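Local coordinates for phage-related conserved hypothetical protein, BB2244 (Bordetella bronchiseptica, PDB 2BDV), which is of unestablished function but belongs to the SRAP family, whose studied relatives link covalently to abasic sites in single-stranded DNA, at residues 107-110 and 114-117; 156-161 and 200-205. All coordinates share one frame; numbering follows the deposited sequence.

How the interactions relate
Both interactions involve one antiparallel sheet, in which strand 116-123 lies between strands 101-107 and 201-204. Interaction 1 closes the far end of the hairpin made by the first two strands, about 25 Å from the chain centre (centre to centre). Interaction 2 lies nearer the body of the protein, about 16 Å from that centre, where a loop packs on the outer strand 201-204. Their centres are about 14 Å apart, yet they meet: Gln117 NE2 lies 3.2 Å from Val205 O, a probable hydrogen bond. The loop of interaction 2 is held by Glu104 and runs on into His162, a neighbourhood that, as in studied SRAP relatives, probably lies near the active site.

Interaction 1: residues 107-110 and 114-117; sequences ALDS and PAKQ
Leu108 and Gln117 meet obliquely, the fork of the leucine opening onto the glutamine's CB: Leu108 CD1 and CD2 each come within 3.8 Å of Gln117 CB. With CG turned anti to its own carbonyl carbon (chi1 -60°), the leucine side chain leans across the backbone of the partner segment, and Leu108 CB passes 3.1 Å from Ala115 O. Ala115 O also accepts a hydrogen bond from Leu108 N, 2.9 Å away and nearly in line with the carbonyl bond.

Asp109 takes over where the backbone pairing ends. Its carboxylate is folded between the backbone N and carbonyl carbon (chi1 63°), which carries OD1 to within 2.9 Å of Ala115 N; the bond is weak, bent to 127° at the hydrogen. The aspartate and proline side chains meet at a slant, and Pro114 CB also rests 3.1 Å from Asp109 O. Ala107 and Lys116 occupy the other side of the strand pair. There the lysine is extended until its last torsion, which curls the ammonium back so that Lys116 NZ sits 3.8 Å from Ala107 CB.

Gln117 continues the pairing through backbone hydrogen bonds with Lys106. Ala107 and Lys116 form the last bridge, a non-hydrogen-bonded pair, and the whole is the solvent-exposed turn end of an antiparallel beta-hairpin joining strands 101-107 and 116-123.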
ATOM      1  N   ALA A 107      18.189   6.180  -8.832  1.00 36.50           N
ATOM      2  CA  ALA A 107      19.561   6.530  -8.513  1.00 37.50           C
ATOM      3  C   ALA A 107      20.218   7.046  -9.785  1.00 38.65           C
ATOM      4  O   ALA A 107      20.237   6.351 -10.798  1.00 37.95           O
ATOM      5  CB  ALA A 107      20.300   5.305  -7.999  1.00 37.79           C
ATOM      6  N   LEU A 108      20.754   8.259  -9.740  1.00 41.03           N
ATOM      7  CA  LEU A 108      21.392   8.825 -10.920  1.00 45.50           C
ATOM      8  C   LEU A 108      22.895   8.569 -10.951  1.00 48.04           C
ATOM      9  O   LEU A 108      23.556   8.877 -11.939  1.00 49.21           O
ATOM     10  CB  LEU A 108      21.106  10.324 -10.995  1.00 46.29           C
ATOM     11  CG  LEU A 108      19.624  10.707 -11.073  1.00 46.45           C
ATOM     12  CD1 LEU A 108      19.475  12.172 -10.719  1.00 46.61           C
ATOM     13  CD2 LEU A 108      19.062  10.415 -12.458  1.00 46.59           C
ATOM     14  N   ASP A 109      23.428   8.007  -9.869  1.00 51.79           N
ATOM     15  CA  ASP A 109      24.851   7.692  -9.785  1.00 55.08           C
ATOM     16  C   ASP A 109      25.125   6.768  -8.598  1.00 56.22           C
ATOM     17  O   ASP A 109      24.247   6.536  -7.765  1.00 56.10           O
ATOM     18  CB  ASP A 109      25.680   8.975  -9.650  1.00 57.59           C
ATOM     19  CG  ASP A 109      25.371   9.738  -8.378  1.00 60.41           C
ATOM     20  OD1 ASP A 109      24.189  10.075  -8.160  1.00 62.54           O
ATOM     21  OD2 ASP A 109      26.311  10.001  -7.600  1.00 61.05           O
ATOM     22  N   SER A 110      26.346   6.242  -8.534  1.00 56.72           N
ATOM     23  CA  SER A 110      26.751   5.345  -7.457  1.00 57.11           C
ATOM     24  C   SER A 110      27.302   6.146  -6.284  1.00 57.40           C
ATOM     25  O   SER A 110      26.998   7.330  -6.131  1.00 58.64           O
ATOM     26  CB  SER A 110      27.824   4.373  -7.959  1.00 57.09           C
ATOM     27  OG  SER A 110      27.357   3.621  -9.067  1.00 57.62           O
ATOM     28  N   PRO A 114      23.878   9.392  -3.194  1.00 47.01           N
ATOM     29  CA  PRO A 114      23.772   9.690  -4.626  1.00 46.19           C
ATOM     30  C   PRO A 114      22.570  10.562  -4.985  1.00 44.80           C
ATOM     31  O   PRO A 114      21.537  10.507  -4.319  1.00 45.62           O
ATOM     32  CB  PRO A 114      23.683   8.302  -5.250  1.00 46.91           C
ATOM     33  CG  PRO A 114      22.876   7.556  -4.235  1.00 46.72           C
ATOM     34  CD  PRO A 114      23.514   7.987  -2.925  1.00 47.22           C
ATOM     35  N   ALA A 115      22.708  11.370  -6.035  1.00 42.50           N
ATOM     36  CA  ALA A 115      21.612  12.227  -6.470  1.00 40.62           C
ATOM     37  C   ALA A 115      20.520  11.330  -7.029  1.00 38.77           C
ATOM     38  O   ALA A 115      20.763  10.518  -7.925  1.00 38.62           O
ATOM     39  CB  ALA A 115      22.083  13.203  -7.539  1.00 39.95           C
ATOM     40  N   LYS A 116      19.317  11.469  -6.494  1.00 35.60           N
ATOM     41  CA  LYS A 116      18.212  10.649  -6.955  1.00 33.80           C
ATOM     42  C   LYS A 116      17.107  11.469  -7.594  1.00 31.20           C
ATOM     43  O   LYS A 116      16.739  12.536  -7.103  1.00 29.28           O
ATOM     44  CB  LYS A 116      17.647   9.834  -5.791  1.00 36.02           C
ATOM     45  CG  LYS A 116      18.495   8.644  -5.390  1.00 38.16           C
ATOM     46  CD  LYS A 116      17.985   8.048  -4.091  1.00 42.06           C
ATOM     47  CE  LYS A 116      18.531   6.648  -3.857  1.00 45.20           C
ATOM     48  NZ  LYS A 116      18.039   5.701  -4.910  1.00 47.18           N
ATOM     49  N   GLN A 117      16.585  10.953  -8.700  1.00 28.94           N
ATOM     50  CA  GLN A 117      15.503  11.598  -9.434  1.00 28.02           C
ATOM     51  C   GLN A 117      14.160  10.927  -9.110  1.00 25.75           C
ATOM     52  O   GLN A 117      13.910   9.787  -9.501  1.00 25.13           O
ATOM     53  CB  GLN A 117      15.782  11.506 -10.940  1.00 28.05           C
ATOM     54  CG  GLN A 117      14.596  11.855 -11.831  1.00 29.28           C
ATOM     55  CD  GLN A 117      14.131  13.294 -11.660  1.00 28.20           C
ATOM     56  OE1 GLN A 117      14.865  14.236 -11.967  1.00 29.77           O
ATOM     57  NE2 GLN A 117      12.912  13.467 -11.163  1.00 25.22           N
TER

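Interaction 2: residues 156-161 and 200-205; sequences GGMVDV and FSWYPV
Met158 reaches two aromatic rings because its CG stands anti to the backbone N: chi1 (-167°) sets CG beside the six-membered end of the Trp202 indole, and the bends at chi2 and chi3 send the methyl group to Phe200. The indole is brought to meet it by a Trp202 chi1 of 54°, with CG between the backbone N and carbonyl carbon. Val159 directs CG1 away from its own N, leaving CG2 beside that N and above the tryptophan.

Here CG2 of Val159 forms a CH-pi contact with the five-membered ring of Trp202, 3.6 Å from its centroid and only 9° off the ring normal. The methionine works at the other half of the indole, where Met158 CG lies 3.5 Å from Trp202 CZ3, approaching obliquely. Its sulfur makes similarly slanted Met-aromatic contacts: Met158 SD is 4.9 Å from the centroid of the Trp202 six-membered ring and 5.4 Å from that of Phe200. The thioether chain crosses both aromatic side chains at about a right angle. Its terminal methyl packs tightly, with Met158 CE 3.3 Å from Phe200 CD1.

All the cross-contact cohesion is apolar; the polar hold on the loop comes from elsewhere. The Glu104 carboxylate accepts the backbone N-H groups of Met158, Val159 and Asp160, while Arg165 bonds to the carbonyls of Gly156 and Gly157. Phe200, in turn, meets Trp102 edge-to-face. Strand 201-204, the outer strand of its antiparallel sheet, packs Trp202 against the loop that runs into His162, as in studied SRAP relatives probably close to the active site.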
ATOM      1  N   GLY A 156      10.988  -5.863  -8.396  1.00 26.77           N
ATOM      2  CA  GLY A 156      11.515  -4.570  -7.999  1.00 27.76           C
ATOM      3  C   GLY A 156      10.530  -3.431  -8.195  1.00 27.64           C
ATOM      4  O   GLY A 156       9.320  -3.644  -8.241  1.00 29.13           O
ATOM      5  N   GLY A 157      11.050  -2.216  -8.303  1.00 26.20           N
ATOM      6  CA  GLY A 157      10.188  -1.072  -8.504  1.00 28.63           C
ATOM      7  C   GLY A 157       9.765  -0.964  -9.959  1.00 30.73           C
ATOM      8  O   GLY A 157      10.264  -1.700 -10.815  1.00 30.43           O
ATOM      9  N   MET A 158       8.840  -0.053 -10.242  1.00 30.44           N
ATOM     10  CA  MET A 158       8.367   0.152 -11.604  1.00 31.30           C
ATOM     11  C   MET A 158       9.459   0.888 -12.382  1.00 31.29           C
ATOM     12  O   MET A 158       9.632   0.669 -13.579  1.00 35.13           O
ATOM     13  CB  MET A 158       7.067   0.972 -11.586  1.00 30.90           C
ATOM     14  CG  MET A 158       6.295   1.011 -12.905  1.00 32.00           C
ATOM     15  SD  MET A 158       5.692  -0.607 -13.462  1.00 29.70           S
ATOM     16  CE  MET A 158       4.437  -0.914 -12.247  1.00 31.36           C
ATOM     17  N   VAL A 159      10.202   1.747 -11.689  1.00 29.96           N
ATOM     18  CA  VAL A 159      11.276   2.523 -12.305  1.00 29.23           C
ATOM     19  C   VAL A 159      12.626   2.227 -11.648  1.00 28.04           C
ATOM     20  O   VAL A 159      13.637   2.080 -12.337  1.00 27.47           O
ATOM     21  CB  VAL A 159      11.000   4.044 -12.196  1.00 30.16           C
ATOM     22  CG1 VAL A 159      12.089   4.821 -12.899  1.00 28.40           C
ATOM     23  CG2 VAL A 159       9.643   4.372 -12.796  1.00 28.82           C
ATOM     24  N   ASP A 160      12.627   2.152 -10.317  1.00 26.65           N
ATOM     25  CA  ASP A 160      13.833   1.867  -9.535  1.00 25.32           C
ATOM     26  C   ASP A 160      13.916   0.382  -9.229  1.00 24.22           C
ATOM     27  O   ASP A 160      13.122  -0.148  -8.453  1.00 25.31           O
ATOM     28  CB  ASP A 160      13.819   2.671  -8.228  1.00 23.76           C
ATOM     29  CG  ASP A 160      14.888   2.214  -7.246  1.00 25.33           C
ATOM     30  OD1 ASP A 160      15.970   1.784  -7.689  1.00 26.19           O
ATOM     31  OD2 ASP A 160      14.654   2.298  -6.022  1.00 27.54           O
ATOM     32  N   VAL A 161      14.893  -0.286  -9.832  1.00 25.47           N
ATOM     33  CA  VAL A 161      15.068  -1.721  -9.649  1.00 27.38           C
ATOM     34  C   VAL A 161      15.361  -2.133  -8.203  1.00 27.67           C
ATOM     35  O   VAL A 161      15.280  -3.307  -7.861  1.00 29.96           O
ATOM     36  CB  VAL A 161      16.192  -2.256 -10.567  1.00 26.65           C
ATOM     37  CG1 VAL A 161      15.858  -1.953 -12.010  1.00 26.46           C
ATOM     38  CG2 VAL A 161      17.526  -1.635 -10.189  1.00 26.94           C
ATOM     39  N   PHE A 200       0.417   1.036 -16.272  1.00 26.18           N
ATOM     40  CA  PHE A 200       0.908   2.261 -15.649  1.00 25.53           C
ATOM     41  C   PHE A 200       1.816   3.092 -16.554  1.00 26.10           C
ATOM     42  O   PHE A 200       2.475   2.570 -17.452  1.00 27.68           O
ATOM     43  CB  PHE A 200       1.709   1.934 -14.381  1.00 22.89           C
ATOM     44  CG  PHE A 200       1.044   0.952 -13.471  1.00 22.71           C
ATOM     45  CD1 PHE A 200       1.404  -0.393 -13.492  1.00 23.92           C
ATOM     46  CD2 PHE A 200       0.060   1.367 -12.587  1.00 22.65           C
ATOM     47  CE1 PHE A 200       0.790  -1.309 -12.644  1.00 25.68           C
ATOM     48  CE2 PHE A 200      -0.562   0.461 -11.738  1.00 25.24           C
ATOM     49  CZ  PHE A 200      -0.199  -0.880 -11.761  1.00 25.32           C
ATOM     50  N   SER A 201       1.845   4.391 -16.295  1.00 25.82           N
ATOM     51  CA  SER A 201       2.706   5.313 -17.014  1.00 25.85           C
ATOM     52  C   SER A 201       3.365   6.113 -15.889  1.00 26.69           C
ATOM     53  O   SER A 201       2.896   6.071 -14.749  1.00 25.21           O
ATOM     54  CB  SER A 201       1.895   6.233 -17.940  1.00 25.42           C
ATOM     55  OG  SER A 201       0.990   7.043 -17.212  1.00 28.09           O
ATOM     56  N   TRP A 202       4.449   6.824 -16.183  1.00 26.14           N
ATOM     57  CA  TRP A 202       5.123   7.600 -15.146  1.00 26.65           C
ATOM     58  C   TRP A 202       5.955   8.727 -15.713  1.00 26.27           C
ATOM     59  O   TRP A 202       6.301   8.720 -16.891  1.00 25.88           O
ATOM     60  CB  TRP A 202       6.014   6.682 -14.303  1.00 29.43           C
ATOM     61  CG  TRP A 202       6.981   5.885 -15.110  1.00 31.43           C
ATOM     62  CD1 TRP A 202       8.203   6.289 -15.570  1.00 33.13           C
ATOM     63  CD2 TRP A 202       6.791   4.553 -15.590  1.00 32.82           C
ATOM     64  NE1 TRP A 202       8.785   5.286 -16.309  1.00 33.57           N
ATOM     65  CE2 TRP A 202       7.937   4.208 -16.337  1.00 34.00           C
ATOM     66  CE3 TRP A 202       5.758   3.613 -15.463  1.00 36.58           C
ATOM     67  CZ2 TRP A 202       8.083   2.961 -16.959  1.00 35.67           C
ATOM     68  CZ3 TRP A 202       5.898   2.370 -16.082  1.00 35.22           C
ATOM     69  CH2 TRP A 202       7.053   2.057 -16.819  1.00 37.30           C
ATOM     70  N   TYR A 203       6.262   9.707 -14.872  1.00 24.83           N
ATOM     71  CA  TYR A 203       7.077  10.832 -15.302  1.00 24.93           C
ATOM     72  C   TYR A 203       7.938  11.336 -14.144  1.00 26.41           C
ATOM     73  O   TYR A 203       7.641  11.075 -12.975  1.00 23.83           O
ATOM     74  CB  TYR A 203       6.193  11.969 -15.845  1.00 23.69           C
ATOM     75  CG  TYR A 203       5.103  12.436 -14.900  1.00 23.93           C
ATOM     76  CD1 TYR A 203       3.818  11.879 -14.947  1.00 20.26           C
ATOM     77  CD2 TYR A 203       5.364  13.407 -13.943  1.00 18.74           C
ATOM     78  CE1 TYR A 203       2.825  12.285 -14.058  1.00 21.11           C
ATOM     79  CE2 TYR A 203       4.385  13.818 -13.049  1.00 21.46           C
ATOM     80  CZ  TYR A 203       3.121  13.259 -13.106  1.00 22.63           C
ATOM     81  OH  TYR A 203       2.156  13.667 -12.210  1.00 24.30           O
ATOM     82  N   PRO A 204       9.032  12.051 -14.457  1.00 25.98           N
ATOM     83  CA  PRO A 204       9.887  12.558 -13.384  1.00 27.15           C
ATOM     84  C   PRO A 204       9.244  13.785 -12.754  1.00 27.67           C
ATOM     85  O   PRO A 204       8.802  14.690 -13.467  1.00 30.19           O
ATOM     86  CB  PRO A 204      11.187  12.886 -14.112  1.00 27.78           C
ATOM     87  CG  PRO A 204      10.692  13.370 -15.449  1.00 27.43           C
ATOM     88  CD  PRO A 204       9.587  12.385 -15.784  1.00 26.48           C
ATOM     89  N   VAL A 205       9.163  13.810 -11.428  1.00 27.22           N
ATOM     90  CA  VAL A 205       8.581  14.959 -10.753  1.00 29.92           C
ATOM     91  C   VAL A 205       9.679  16.012 -10.672  1.00 30.84           C
ATOM     92  O   VAL A 205      10.804  15.717 -10.278  1.00 31.12           O
ATOM     93  CB  VAL A 205       8.074  14.593  -9.337  1.00 30.57           C
ATOM     94  CG1 VAL A 205       9.143  13.872  -8.583  1.00 33.45           C
ATOM     95  CG2 VAL A 205       7.649  15.855  -8.593  1.00 29.72           C
TER